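Local coordinates for protein HRI1 (Saccharomyces cerevisiae, PDB 3RBY), which is of unknown function and non-essential, but interacts with the protein kinase HRR25 and is found in the cytoplasm and nucleus, at the interface of chains A and B. Numbering follows the deposited sequence. Chains: chain A/B, Uncharacterized protein YLR301W.

The interface of chains A and B. Residues chain A 7, 9-10, 18-19, 21, 40; chain B 103-105, 145.
B:Trp103 lays one face of its indole against the backbone of A:Asn18 and A:Glu19 and the side-chain amide of A:Asn18, a compact example of an aromatic ring serving as a platform for a neighbouring loop. In this HRI1-family beta-barrel protein the patch recurs with the chains exchanged in a two-fold dimer, which may or may not be the biological assembly. The six-membered ring receives A:Asn18 CA in a CH-pi contact, 3.4 Å from the centroid, while A:Glu19 N sits over the rim of the same face and A:Leu10 CB abuts the edge in plane. A:Asn18 runs the opposite way past the indole, its amide turned 76° from the ring plane, with ND2 above that face 3.4 Å from B:Trp103 CG; water 3 links that nitrogen to B:Asp104 N. An alanine in place of B:Trp103 would probably leave A:Asn18 CA and ND2 without the face they rest on and open a gap under the A:Asn18–A:Glu19 backbone.

A:Glu19 can be followed outward. Its CB lies between B:Trp103 CE3 and B:Ser105 OG, 3.5 Å from each. CG, anti to the backbone N (chi1 179°), packs on B:Ser105 CB at 3.4 Å. The chain then bends (chi2 55°), carrying the carboxylate back to its own subunit, where OE2 accepts A:Thr21 N through its anti lone pair at 3.0 Å and A:Thr21 OG1 from above the carboxylate plane. This double grip probably limits rotation of the carboxylate.

Water does much of the polar bridging, beside a weak hydrogen bond from B:Ser105 N to A:Glu19 O (3.4 Å). Water 1 joins A:Lys7 NZ, A:Thr21 O and B:Pro145 O; water 2 connects B:Ser105 OG with A:Leu9 O. A:Val40 packs methyl CG1 against the B:Asp104 carbonyl O, and CG2 near B:Pro145 O.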
# COMPACT_ATOMS: atom_id res chain seq x y z
N LYS A 7 -6.46 4.05 2.16
CA LYS A 7 -5.26 4.87 2.25
C LYS A 7 -4.80 5.15 0.83
O LYS A 7 -4.65 4.21 0.03
CB LYS A 7 -4.19 4.13 3.03
CG LYS A 7 -3.02 5.00 3.48
CD LYS A 7 -1.91 5.05 2.43
CE LYS A 7 -0.91 6.17 2.78
NZ LYS A 7 0.20 6.31 1.79
N LEU A 9 -2.37 5.73 -2.17
CA LEU A 9 -1.00 5.28 -2.47
C LEU A 9 -0.31 6.18 -3.49
O LEU A 9 0.91 6.31 -3.47
CB LEU A 9 -1.01 3.85 -3.02
CG LEU A 9 -1.54 2.78 -2.07
CD1 LEU A 9 -1.70 1.44 -2.79
CD2 LEU A 9 -0.63 2.67 -0.85
N LEU A 10 -1.09 6.75 -4.40
CA LEU A 10 -0.56 7.71 -5.35
C LEU A 10 -1.65 8.53 -6.00
O LEU A 10 -2.79 8.09 -6.10
CB LEU A 10 0.31 7.04 -6.43
CG LEU A 10 -0.37 6.34 -7.61
CD1 LEU A 10 -0.81 7.35 -8.68
CD2 LEU A 10 0.59 5.33 -8.22
N ASN A 18 2.98 10.67 -7.87
CA ASN A 18 3.67 11.03 -6.63
C ASN A 18 2.66 10.86 -5.50
O ASN A 18 1.48 10.60 -5.74
CB ASN A 18 4.13 12.49 -6.68
CG ASN A 18 5.12 12.84 -5.57
OD1 ASN A 18 5.46 14.01 -5.38
ND2 ASN A 18 5.60 11.83 -4.84
N GLU A 19 3.11 11.00 -4.26
CA GLU A 19 2.17 10.98 -3.15
C GLU A 19 2.71 11.89 -2.05
O GLU A 19 3.57 11.48 -1.27
CB GLU A 19 1.92 9.55 -2.63
CG GLU A 19 0.96 9.47 -1.45
CD GLU A 19 -0.38 10.15 -1.75
OE1 GLU A 19 -1.25 9.49 -2.37
OE2 GLU A 19 -0.54 11.34 -1.40
N THR A 21 0.83 13.27 0.37
CA THR A 21 -0.11 13.33 1.50
C THR A 21 -0.15 12.04 2.31
O THR A 21 0.32 10.99 1.84
CB THR A 21 -1.54 13.53 0.99
OG1 THR A 21 -2.00 12.31 0.39
CG2 THR A 21 -1.62 14.64 -0.04
N VAL A 40 2.46 15.42 4.08
CA VAL A 40 3.39 14.79 5.02
C VAL A 40 4.52 15.75 5.37
O VAL A 40 4.89 15.91 6.55
CB VAL A 40 3.99 13.49 4.47
CG1 VAL A 40 5.03 12.96 5.43
CG2 VAL A 40 2.89 12.45 4.22
N TRP B 103 9.27 8.56 -1.85
CA TRP B 103 8.24 9.60 -1.83
C TRP B 103 8.03 10.04 -0.39
O TRP B 103 8.45 9.34 0.54
CB TRP B 103 6.93 9.06 -2.40
CG TRP B 103 6.95 8.86 -3.89
CD1 TRP B 103 8.00 9.07 -4.73
CD2 TRP B 103 5.86 8.41 -4.71
NE1 TRP B 103 7.63 8.78 -6.03
CE2 TRP B 103 6.32 8.38 -6.05
CE3 TRP B 103 4.52 8.04 -4.45
CZ2 TRP B 103 5.51 7.98 -7.13
CZ3 TRP B 103 3.71 7.65 -5.52
CH2 TRP B 103 4.21 7.63 -6.84
N ASP B 104 7.39 11.18 -0.20
CA ASP B 104 7.08 11.64 1.16
C ASP B 104 6.20 10.63 1.91
O ASP B 104 6.28 10.52 3.13
CB ASP B 104 6.40 13.02 1.12
CG ASP B 104 7.36 14.13 0.65
OD1 ASP B 104 8.58 13.87 0.58
OD2 ASP B 104 6.88 15.26 0.37
N SER B 105 5.37 9.90 1.16
CA SER B 105 4.42 8.97 1.77
C SER B 105 5.13 7.74 2.32
O SER B 105 4.53 6.92 3.03
CB SER B 105 3.36 8.54 0.76
OG SER B 105 3.94 7.83 -0.32
N PRO B 145 3.85 5.90 6.93
CA PRO B 145 2.95 6.59 5.99
C PRO B 145 3.02 8.11 6.16
O PRO B 145 2.61 8.83 5.26
CB PRO B 145 1.58 6.10 6.42
CG PRO B 145 1.75 5.81 7.89
CD PRO B 145 3.11 5.23 8.01
O HOH W 1 1.16 8.54 3.03
O HOH W 2 2.04 6.00 -1.06
O HOH W 3 7.07 12.40 -2.79